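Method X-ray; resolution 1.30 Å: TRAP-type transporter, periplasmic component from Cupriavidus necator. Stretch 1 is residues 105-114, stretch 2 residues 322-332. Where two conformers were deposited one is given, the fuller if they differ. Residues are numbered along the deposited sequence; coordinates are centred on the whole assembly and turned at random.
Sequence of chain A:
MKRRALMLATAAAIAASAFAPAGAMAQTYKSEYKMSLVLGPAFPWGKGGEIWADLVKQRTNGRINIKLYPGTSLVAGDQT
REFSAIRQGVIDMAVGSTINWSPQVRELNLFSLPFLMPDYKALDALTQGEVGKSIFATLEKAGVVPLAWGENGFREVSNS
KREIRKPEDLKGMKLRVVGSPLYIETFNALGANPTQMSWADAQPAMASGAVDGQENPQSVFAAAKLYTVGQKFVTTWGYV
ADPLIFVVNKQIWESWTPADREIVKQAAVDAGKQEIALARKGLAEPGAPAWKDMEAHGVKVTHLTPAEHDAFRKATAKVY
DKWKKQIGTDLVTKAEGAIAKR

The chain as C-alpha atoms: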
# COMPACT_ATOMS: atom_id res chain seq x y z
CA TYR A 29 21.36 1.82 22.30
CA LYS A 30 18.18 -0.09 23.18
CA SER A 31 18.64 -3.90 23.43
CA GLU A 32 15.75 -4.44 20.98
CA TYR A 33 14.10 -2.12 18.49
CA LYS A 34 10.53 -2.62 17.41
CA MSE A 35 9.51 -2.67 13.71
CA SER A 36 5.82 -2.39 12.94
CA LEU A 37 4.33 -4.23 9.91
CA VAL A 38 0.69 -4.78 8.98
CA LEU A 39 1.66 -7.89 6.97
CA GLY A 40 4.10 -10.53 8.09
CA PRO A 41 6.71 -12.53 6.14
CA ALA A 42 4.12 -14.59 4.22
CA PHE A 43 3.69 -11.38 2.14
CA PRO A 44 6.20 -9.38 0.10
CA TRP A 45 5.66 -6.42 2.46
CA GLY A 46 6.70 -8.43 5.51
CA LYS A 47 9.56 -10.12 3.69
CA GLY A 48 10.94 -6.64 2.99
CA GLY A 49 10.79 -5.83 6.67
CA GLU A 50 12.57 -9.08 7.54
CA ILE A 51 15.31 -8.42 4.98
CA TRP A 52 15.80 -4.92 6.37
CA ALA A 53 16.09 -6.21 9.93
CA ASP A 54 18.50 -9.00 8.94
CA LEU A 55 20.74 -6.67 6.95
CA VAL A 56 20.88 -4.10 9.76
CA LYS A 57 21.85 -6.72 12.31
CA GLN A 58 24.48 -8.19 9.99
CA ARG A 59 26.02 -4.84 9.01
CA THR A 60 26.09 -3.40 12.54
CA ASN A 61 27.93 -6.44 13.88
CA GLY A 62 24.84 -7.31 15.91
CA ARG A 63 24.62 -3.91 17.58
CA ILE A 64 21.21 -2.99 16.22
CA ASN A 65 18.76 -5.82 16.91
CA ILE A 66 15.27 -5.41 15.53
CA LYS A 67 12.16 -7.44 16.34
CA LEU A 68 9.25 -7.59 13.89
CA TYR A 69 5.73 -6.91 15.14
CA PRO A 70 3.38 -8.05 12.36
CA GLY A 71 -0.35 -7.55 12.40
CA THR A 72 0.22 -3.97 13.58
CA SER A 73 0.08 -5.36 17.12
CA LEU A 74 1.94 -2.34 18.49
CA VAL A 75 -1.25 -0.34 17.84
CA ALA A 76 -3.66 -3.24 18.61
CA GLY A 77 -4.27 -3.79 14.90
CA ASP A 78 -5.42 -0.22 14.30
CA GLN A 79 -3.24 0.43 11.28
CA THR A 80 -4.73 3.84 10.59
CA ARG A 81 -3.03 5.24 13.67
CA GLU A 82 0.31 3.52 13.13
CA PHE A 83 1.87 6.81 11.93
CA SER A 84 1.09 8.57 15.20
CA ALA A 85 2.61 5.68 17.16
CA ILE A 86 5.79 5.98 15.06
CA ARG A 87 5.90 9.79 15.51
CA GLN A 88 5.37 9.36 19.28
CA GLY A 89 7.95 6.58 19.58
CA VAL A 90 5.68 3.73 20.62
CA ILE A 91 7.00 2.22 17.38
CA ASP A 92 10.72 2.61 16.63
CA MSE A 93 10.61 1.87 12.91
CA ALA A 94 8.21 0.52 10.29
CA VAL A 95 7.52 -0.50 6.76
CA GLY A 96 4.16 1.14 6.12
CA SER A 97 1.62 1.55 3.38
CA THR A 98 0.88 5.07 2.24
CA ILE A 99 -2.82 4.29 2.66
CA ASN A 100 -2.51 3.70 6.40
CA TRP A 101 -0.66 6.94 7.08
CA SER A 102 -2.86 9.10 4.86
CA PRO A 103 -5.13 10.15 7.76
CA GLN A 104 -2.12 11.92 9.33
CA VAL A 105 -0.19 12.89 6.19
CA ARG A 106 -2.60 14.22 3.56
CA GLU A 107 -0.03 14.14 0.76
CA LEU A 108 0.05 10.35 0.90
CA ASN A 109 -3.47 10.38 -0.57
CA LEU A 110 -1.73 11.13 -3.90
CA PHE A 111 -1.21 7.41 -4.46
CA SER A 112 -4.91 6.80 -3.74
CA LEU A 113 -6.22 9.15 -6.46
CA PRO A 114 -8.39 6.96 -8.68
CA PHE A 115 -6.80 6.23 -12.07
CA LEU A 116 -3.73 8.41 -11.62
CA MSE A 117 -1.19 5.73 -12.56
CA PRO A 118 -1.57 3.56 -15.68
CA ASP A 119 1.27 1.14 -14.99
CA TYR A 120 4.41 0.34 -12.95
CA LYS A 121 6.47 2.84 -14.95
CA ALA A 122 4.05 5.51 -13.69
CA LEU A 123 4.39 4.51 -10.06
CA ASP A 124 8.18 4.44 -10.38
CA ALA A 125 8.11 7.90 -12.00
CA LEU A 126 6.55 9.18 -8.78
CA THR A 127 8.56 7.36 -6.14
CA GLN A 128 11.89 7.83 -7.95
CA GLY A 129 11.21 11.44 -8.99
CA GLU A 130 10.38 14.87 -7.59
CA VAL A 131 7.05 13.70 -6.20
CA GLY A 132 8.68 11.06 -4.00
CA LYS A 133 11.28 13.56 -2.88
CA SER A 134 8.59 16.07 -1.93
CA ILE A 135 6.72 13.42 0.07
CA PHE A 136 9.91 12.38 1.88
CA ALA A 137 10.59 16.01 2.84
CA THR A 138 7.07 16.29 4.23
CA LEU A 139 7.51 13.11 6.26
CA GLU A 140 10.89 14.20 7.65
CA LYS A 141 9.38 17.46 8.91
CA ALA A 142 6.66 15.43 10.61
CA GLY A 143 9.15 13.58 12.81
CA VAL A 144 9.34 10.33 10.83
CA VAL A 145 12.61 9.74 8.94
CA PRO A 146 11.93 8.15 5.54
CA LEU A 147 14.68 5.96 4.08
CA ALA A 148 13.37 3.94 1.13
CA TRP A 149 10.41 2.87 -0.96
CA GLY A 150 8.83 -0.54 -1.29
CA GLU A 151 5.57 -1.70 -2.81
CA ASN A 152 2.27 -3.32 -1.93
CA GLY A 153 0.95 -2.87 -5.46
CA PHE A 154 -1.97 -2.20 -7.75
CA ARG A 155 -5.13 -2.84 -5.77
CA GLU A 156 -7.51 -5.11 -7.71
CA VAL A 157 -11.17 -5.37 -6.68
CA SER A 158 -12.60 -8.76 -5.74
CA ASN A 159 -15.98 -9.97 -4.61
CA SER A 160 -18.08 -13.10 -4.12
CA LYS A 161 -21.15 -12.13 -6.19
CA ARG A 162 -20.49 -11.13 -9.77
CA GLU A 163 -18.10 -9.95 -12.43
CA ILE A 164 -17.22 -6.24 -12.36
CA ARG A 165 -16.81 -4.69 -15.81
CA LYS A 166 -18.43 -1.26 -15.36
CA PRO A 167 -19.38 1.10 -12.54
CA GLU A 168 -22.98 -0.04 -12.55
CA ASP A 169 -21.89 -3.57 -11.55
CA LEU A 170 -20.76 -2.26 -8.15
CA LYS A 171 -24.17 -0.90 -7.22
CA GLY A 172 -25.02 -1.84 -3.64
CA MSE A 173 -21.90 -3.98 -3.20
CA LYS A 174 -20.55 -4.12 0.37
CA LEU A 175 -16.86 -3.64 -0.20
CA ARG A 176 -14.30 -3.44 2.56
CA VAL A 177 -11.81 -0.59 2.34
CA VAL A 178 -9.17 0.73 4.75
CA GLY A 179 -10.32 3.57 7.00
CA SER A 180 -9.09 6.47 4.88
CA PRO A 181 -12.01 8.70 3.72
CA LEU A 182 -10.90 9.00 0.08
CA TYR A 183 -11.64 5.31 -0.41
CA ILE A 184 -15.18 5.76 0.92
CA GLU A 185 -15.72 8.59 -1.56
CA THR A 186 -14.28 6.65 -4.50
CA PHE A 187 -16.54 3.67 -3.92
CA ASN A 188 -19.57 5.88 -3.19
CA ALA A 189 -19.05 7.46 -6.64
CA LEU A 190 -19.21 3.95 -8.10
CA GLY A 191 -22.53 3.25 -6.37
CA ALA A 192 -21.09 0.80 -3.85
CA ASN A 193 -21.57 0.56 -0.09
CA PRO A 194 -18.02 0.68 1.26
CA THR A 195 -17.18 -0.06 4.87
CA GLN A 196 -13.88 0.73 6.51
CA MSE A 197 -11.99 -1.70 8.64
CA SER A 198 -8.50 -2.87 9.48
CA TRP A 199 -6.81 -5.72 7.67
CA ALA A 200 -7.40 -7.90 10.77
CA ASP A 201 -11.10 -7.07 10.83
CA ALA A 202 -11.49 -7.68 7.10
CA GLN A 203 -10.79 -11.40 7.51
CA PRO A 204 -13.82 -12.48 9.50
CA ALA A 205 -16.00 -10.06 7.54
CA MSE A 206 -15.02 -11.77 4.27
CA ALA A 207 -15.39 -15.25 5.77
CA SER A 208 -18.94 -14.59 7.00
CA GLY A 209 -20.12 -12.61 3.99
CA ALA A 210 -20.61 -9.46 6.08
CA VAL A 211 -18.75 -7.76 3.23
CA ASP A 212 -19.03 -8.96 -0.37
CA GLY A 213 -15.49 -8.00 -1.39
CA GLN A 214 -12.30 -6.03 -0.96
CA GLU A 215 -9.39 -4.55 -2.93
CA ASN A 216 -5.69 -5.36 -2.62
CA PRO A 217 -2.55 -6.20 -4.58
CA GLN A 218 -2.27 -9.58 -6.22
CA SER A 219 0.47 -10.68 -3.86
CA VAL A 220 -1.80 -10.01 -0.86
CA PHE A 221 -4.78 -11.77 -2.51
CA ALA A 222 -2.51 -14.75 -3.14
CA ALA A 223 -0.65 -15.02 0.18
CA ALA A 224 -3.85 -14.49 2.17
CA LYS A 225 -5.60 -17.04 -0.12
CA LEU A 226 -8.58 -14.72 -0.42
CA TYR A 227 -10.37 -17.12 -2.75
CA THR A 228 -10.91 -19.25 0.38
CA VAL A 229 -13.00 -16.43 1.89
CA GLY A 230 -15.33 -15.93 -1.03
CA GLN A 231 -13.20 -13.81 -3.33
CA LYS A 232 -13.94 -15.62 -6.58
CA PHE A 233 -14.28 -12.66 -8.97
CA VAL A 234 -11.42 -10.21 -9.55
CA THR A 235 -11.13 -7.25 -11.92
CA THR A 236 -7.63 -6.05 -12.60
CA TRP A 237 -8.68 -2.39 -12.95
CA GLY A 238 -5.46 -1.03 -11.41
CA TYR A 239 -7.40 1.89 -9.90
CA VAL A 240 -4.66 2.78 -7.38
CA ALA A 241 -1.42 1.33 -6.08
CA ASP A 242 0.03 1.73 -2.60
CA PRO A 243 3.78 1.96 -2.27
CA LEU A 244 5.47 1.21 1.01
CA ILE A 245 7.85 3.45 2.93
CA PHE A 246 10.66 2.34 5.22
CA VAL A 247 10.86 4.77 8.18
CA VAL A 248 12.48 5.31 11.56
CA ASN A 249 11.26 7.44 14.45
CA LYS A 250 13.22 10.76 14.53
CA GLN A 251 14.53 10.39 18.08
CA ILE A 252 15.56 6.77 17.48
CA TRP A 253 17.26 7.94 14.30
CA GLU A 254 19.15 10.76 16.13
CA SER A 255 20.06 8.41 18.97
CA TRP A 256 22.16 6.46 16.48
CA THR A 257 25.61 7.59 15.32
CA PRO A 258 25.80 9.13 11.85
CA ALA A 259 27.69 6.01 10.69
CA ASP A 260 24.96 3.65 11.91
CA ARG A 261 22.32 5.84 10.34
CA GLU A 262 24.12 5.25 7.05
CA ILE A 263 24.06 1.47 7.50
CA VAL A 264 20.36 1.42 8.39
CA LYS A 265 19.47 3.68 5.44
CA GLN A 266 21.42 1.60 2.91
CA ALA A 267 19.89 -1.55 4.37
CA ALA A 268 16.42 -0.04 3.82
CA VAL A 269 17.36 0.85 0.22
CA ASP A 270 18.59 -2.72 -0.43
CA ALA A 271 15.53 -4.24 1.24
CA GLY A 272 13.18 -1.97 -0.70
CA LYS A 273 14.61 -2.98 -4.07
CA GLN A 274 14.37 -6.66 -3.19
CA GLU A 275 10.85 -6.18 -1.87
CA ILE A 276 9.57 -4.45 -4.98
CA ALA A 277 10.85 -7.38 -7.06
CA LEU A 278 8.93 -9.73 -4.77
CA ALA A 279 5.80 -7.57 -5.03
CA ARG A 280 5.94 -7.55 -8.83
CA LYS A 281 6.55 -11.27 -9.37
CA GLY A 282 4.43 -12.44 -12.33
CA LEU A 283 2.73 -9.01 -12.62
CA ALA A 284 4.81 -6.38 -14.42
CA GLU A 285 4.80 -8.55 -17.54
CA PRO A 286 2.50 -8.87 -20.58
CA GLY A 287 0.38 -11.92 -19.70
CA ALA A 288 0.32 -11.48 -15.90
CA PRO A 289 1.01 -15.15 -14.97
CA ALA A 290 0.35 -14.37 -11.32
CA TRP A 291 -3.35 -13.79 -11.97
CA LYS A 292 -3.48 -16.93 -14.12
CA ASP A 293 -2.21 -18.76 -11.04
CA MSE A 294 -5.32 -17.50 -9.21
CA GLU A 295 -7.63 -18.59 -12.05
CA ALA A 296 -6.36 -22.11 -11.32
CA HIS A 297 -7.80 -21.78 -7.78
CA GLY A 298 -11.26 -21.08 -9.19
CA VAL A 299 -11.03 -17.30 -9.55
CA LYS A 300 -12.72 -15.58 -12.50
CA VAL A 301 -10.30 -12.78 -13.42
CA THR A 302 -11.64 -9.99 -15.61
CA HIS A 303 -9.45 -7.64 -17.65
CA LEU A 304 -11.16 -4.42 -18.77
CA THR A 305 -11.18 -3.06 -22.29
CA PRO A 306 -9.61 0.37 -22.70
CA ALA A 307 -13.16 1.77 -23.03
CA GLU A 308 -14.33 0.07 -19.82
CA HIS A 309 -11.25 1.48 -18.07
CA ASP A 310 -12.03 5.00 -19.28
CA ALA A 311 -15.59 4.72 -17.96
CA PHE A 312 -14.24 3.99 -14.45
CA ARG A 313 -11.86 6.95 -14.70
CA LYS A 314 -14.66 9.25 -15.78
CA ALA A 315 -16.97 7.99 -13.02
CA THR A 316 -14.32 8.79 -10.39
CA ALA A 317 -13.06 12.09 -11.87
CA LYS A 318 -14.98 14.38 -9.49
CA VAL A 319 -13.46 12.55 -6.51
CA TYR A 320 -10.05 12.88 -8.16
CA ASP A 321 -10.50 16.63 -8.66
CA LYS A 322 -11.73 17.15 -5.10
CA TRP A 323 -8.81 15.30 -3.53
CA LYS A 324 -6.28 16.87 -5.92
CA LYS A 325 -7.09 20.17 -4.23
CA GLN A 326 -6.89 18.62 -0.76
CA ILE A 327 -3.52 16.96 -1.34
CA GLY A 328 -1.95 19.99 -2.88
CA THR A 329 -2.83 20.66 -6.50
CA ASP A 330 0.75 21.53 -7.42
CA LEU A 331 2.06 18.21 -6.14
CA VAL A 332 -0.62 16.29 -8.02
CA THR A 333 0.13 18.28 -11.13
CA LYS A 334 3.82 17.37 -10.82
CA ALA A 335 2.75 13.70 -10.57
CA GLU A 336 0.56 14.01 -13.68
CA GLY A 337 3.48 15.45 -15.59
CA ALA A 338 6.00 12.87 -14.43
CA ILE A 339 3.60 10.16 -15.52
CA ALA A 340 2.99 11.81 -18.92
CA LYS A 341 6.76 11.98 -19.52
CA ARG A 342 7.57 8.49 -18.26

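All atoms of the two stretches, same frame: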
# COMPACT_ATOMS: atom_id res chain seq x y z
N VAL A 105 -1.05 12.23 7.17
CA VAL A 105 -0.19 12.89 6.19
C VAL A 105 -0.97 12.98 4.89
O VAL A 105 -0.97 12.03 4.09
CB VAL A 105 1.12 12.12 5.97
CG1 VAL A 105 2.07 12.95 5.08
CG2 VAL A 105 1.78 11.79 7.32
N ARG A 106 -1.65 14.10 4.68
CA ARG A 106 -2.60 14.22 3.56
C ARG A 106 -1.97 13.97 2.20
O ARG A 106 -2.64 13.50 1.29
CB ARG A 106 -3.29 15.58 3.56
CG ARG A 106 -2.40 16.69 3.02
CD ARG A 106 -3.10 18.04 3.02
NE ARG A 106 -3.13 18.62 4.34
CZ ARG A 106 -2.06 19.13 4.96
NH1 ARG A 106 -0.87 19.09 4.37
NH2 ARG A 106 -2.17 19.66 6.17
N GLU A 107 -0.69 14.29 2.05
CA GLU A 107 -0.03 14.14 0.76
C GLU A 107 0.04 12.69 0.32
O GLU A 107 0.13 12.41 -0.88
CB GLU A 107 1.39 14.72 0.80
CG GLU A 107 1.47 16.22 0.97
CD GLU A 107 1.27 16.72 2.40
OE1 GLU A 107 1.19 15.91 3.37
OE2 GLU A 107 1.16 17.94 2.57
N LEU A 108 -0.02 11.74 1.26
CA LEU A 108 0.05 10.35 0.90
C LEU A 108 -1.22 9.87 0.18
O LEU A 108 -1.19 8.82 -0.45
CB LEU A 108 0.35 9.47 2.13
CG LEU A 108 1.70 9.73 2.79
CD1 LEU A 108 1.83 8.84 4.00
CD2 LEU A 108 2.84 9.47 1.82
N ASN A 109 -2.29 10.67 0.24
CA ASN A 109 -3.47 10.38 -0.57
C ASN A 109 -3.19 10.44 -2.09
O ASN A 109 -3.97 9.94 -2.87
CB ASN A 109 -4.61 11.33 -0.25
CG ASN A 109 -5.27 11.06 1.08
OD1 ASN A 109 -5.90 10.02 1.27
ND2 ASN A 109 -5.16 12.00 2.00
N LEU A 110 -2.08 11.04 -2.49
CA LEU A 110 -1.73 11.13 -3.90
C LEU A 110 -1.77 9.76 -4.57
O LEU A 110 -2.28 9.62 -5.68
CB LEU A 110 -0.36 11.77 -4.04
CG LEU A 110 0.09 12.14 -5.45
CD1 LEU A 110 0.94 13.40 -5.44
CD2 LEU A 110 0.87 11.00 -6.08
N PHE A 111 -1.26 8.73 -3.89
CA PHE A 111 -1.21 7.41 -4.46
C PHE A 111 -2.58 6.72 -4.51
O PHE A 111 -2.75 5.69 -5.19
CB PHE A 111 -0.19 6.52 -3.72
CG PHE A 111 1.21 7.06 -3.76
CD1 PHE A 111 1.95 7.00 -4.94
CD2 PHE A 111 1.78 7.65 -2.65
CE1 PHE A 111 3.23 7.50 -4.99
CE2 PHE A 111 3.07 8.17 -2.71
CZ PHE A 111 3.78 8.08 -3.87
N SER A 112 -3.54 7.31 -3.80
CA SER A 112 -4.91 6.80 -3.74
C SER A 112 -5.84 7.52 -4.72
O SER A 112 -7.01 7.22 -4.75
CB SER A 112 -5.46 6.95 -2.33
OG SER A 112 -4.64 6.19 -1.44
N LEU A 113 -5.35 8.49 -5.48
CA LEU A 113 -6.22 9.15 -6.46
C LEU A 113 -6.64 8.18 -7.54
O LEU A 113 -5.80 7.55 -8.17
CB LEU A 113 -5.49 10.32 -7.11
CG LEU A 113 -5.23 11.53 -6.23
CD1 LEU A 113 -4.25 12.47 -6.94
CD2 LEU A 113 -6.53 12.25 -5.90
N PRO A 114 -7.95 8.03 -7.76
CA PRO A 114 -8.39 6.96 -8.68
C PRO A 114 -7.94 7.22 -10.12
O PRO A 114 -8.17 8.29 -10.67
CB PRO A 114 -9.92 6.98 -8.53
CG PRO A 114 -10.25 8.35 -7.97
CD PRO A 114 -9.07 8.72 -7.11
N LYS A 322 -11.55 16.70 -6.47
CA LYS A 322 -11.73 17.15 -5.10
C LYS A 322 -10.47 16.89 -4.28
O LYS A 322 -9.96 17.79 -3.59
CB LYS A 322 -12.94 16.45 -4.47
CG LYS A 322 -13.07 16.68 -2.97
CD LYS A 322 -14.32 16.01 -2.41
CE LYS A 322 -14.44 16.26 -0.91
NZ LYS A 322 -15.59 15.57 -0.28
N TRP A 323 -9.95 15.66 -4.34
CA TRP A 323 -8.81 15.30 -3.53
C TRP A 323 -7.49 15.89 -4.05
O TRP A 323 -6.55 16.12 -3.27
CB TRP A 323 -8.76 13.77 -3.32
CG TRP A 323 -9.79 13.38 -2.34
CD1 TRP A 323 -11.13 13.20 -2.58
CD2 TRP A 323 -9.61 13.18 -0.94
NE1 TRP A 323 -11.78 12.90 -1.41
CE2 TRP A 323 -10.87 12.88 -0.39
CE3 TRP A 323 -8.50 13.23 -0.10
CZ2 TRP A 323 -11.04 12.61 0.96
CZ3 TRP A 323 -8.67 12.97 1.23
CH2 TRP A 323 -9.93 12.68 1.76
N LYS A 324 -7.43 16.16 -5.35
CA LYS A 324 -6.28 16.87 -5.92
C LYS A 324 -6.08 18.21 -5.22
O LYS A 324 -4.96 18.57 -4.88
CB LYS A 324 -6.50 17.09 -7.43
CG LYS A 324 -5.47 18.01 -8.12
CD LYS A 324 -5.52 17.83 -9.63
CE LYS A 324 -4.53 18.75 -10.38
NZ LYS A 324 -4.56 18.48 -11.84
N LYS A 325 -7.17 18.92 -4.97
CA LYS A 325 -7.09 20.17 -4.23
C LYS A 325 -6.69 19.97 -2.77
O LYS A 325 -5.96 20.77 -2.20
CB LYS A 325 -8.42 20.90 -4.29
CG LYS A 325 -8.78 21.36 -5.69
CD LYS A 325 -10.06 22.17 -5.70
CE LYS A 325 -10.28 22.84 -7.06
NZ LYS A 325 -10.61 21.85 -8.13
N GLN A 326 -7.19 18.90 -2.16
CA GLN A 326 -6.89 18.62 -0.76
C GLN A 326 -5.43 18.24 -0.52
O GLN A 326 -4.82 18.66 0.46
CB GLN A 326 -7.78 17.49 -0.25
CG GLN A 326 -9.24 17.87 -0.14
CD GLN A 326 -10.00 16.89 0.72
OE1 GLN A 326 -9.42 16.20 1.57
NE2 GLN A 326 -11.31 16.80 0.50
N ILE A 327 -4.89 17.44 -1.43
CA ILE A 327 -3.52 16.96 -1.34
C ILE A 327 -2.53 18.08 -1.51
O ILE A 327 -1.50 18.15 -0.84
CB ILE A 327 -3.26 15.91 -2.42
CG1 ILE A 327 -3.96 14.60 -2.07
CG2 ILE A 327 -1.78 15.67 -2.62
CD1 ILE A 327 -4.23 13.76 -3.27
N GLY A 328 -2.86 18.97 -2.44
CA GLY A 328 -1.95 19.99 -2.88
C GLY A 328 -1.88 19.91 -4.39
O GLY A 328 -1.18 19.05 -4.93
N THR A 329 -2.63 20.78 -5.05
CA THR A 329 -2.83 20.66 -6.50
C THR A 329 -1.52 20.67 -7.26
O THR A 329 -1.36 20.01 -8.28
CB THR A 329 -3.79 21.76 -6.99
OG1 THR A 329 -4.13 21.51 -8.36
CG2 THR A 329 -3.18 23.14 -6.83
N ASP A 330 -0.55 21.45 -6.77
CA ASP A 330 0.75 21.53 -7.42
C ASP A 330 1.52 20.22 -7.36
O ASP A 330 2.25 19.87 -8.28
CB ASP A 330 1.61 22.62 -6.78
CG ASP A 330 1.02 24.01 -6.90
OD1 ASP A 330 0.17 24.22 -7.80
OD2 ASP A 330 1.43 24.90 -6.11
N LEU A 331 1.37 19.49 -6.26
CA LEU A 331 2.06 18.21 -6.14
C LEU A 331 1.41 17.19 -7.07
O LEU A 331 2.10 16.43 -7.72
CB LEU A 331 2.03 17.71 -4.70
CG LEU A 331 2.73 16.37 -4.41
CD1 LEU A 331 4.21 16.49 -4.70
CD2 LEU A 331 2.48 15.94 -2.96
N VAL A 332 0.09 17.22 -7.14
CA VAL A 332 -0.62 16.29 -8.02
C VAL A 332 -0.30 16.60 -9.47
O VAL A 332 -0.11 15.70 -10.29
CB VAL A 332 -2.12 16.33 -7.74
CG1 VAL A 332 -2.86 15.43 -8.74
CG2 VAL A 332 -2.40 15.86 -6.31
O HOH W 1 0.27 19.29 0.38

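A 3-10 segment, 106-112, lies against two helical segments that meet around Gly328; no direct hydrogen bond crosses between the stretches, so apolar packing and one water do the work. Arg106 opens the contact at its solvent-exposed side: its CD sits 3.1 Å from Gln326 O, while NH1 turns back to Glu107 OE2 at 2.9 Å, a salt bridge within the stretch. Glu107 CA lies 5.0 Å from Ile327 CA, the residue just before the break. There a water donates to both Glu107 OE2 (2.7 Å) and Ile327 O (2.4 Å), satisfying a carbonyl near the break. The break itself turns on Gly328, whose positive phi would jam a CB against the preceding carbonyl. Asn109 points toward the helix, but its ND2 is tied to Arg106 O at 3.0 Å; that same ND2 lies 3.7 Å from Trp323 CZ3. Ile327, the most covered residue, reaches the 3-10 backbone, its CD1 3.6 Å from Leu110 N. Leu110 in turn extends CD1 to Leu331 CG (3.6 Å), bridging to the second helix. Leu113 closes the row: CD2 meets Trp323 CB at 3.7 Å and Ile327 CD1 at 3.8 Å, and its CD1, also against Ile327, lies 3.7 Å from Val332 CG1. The rule is a leucine pair spanning both helices, with few polar links.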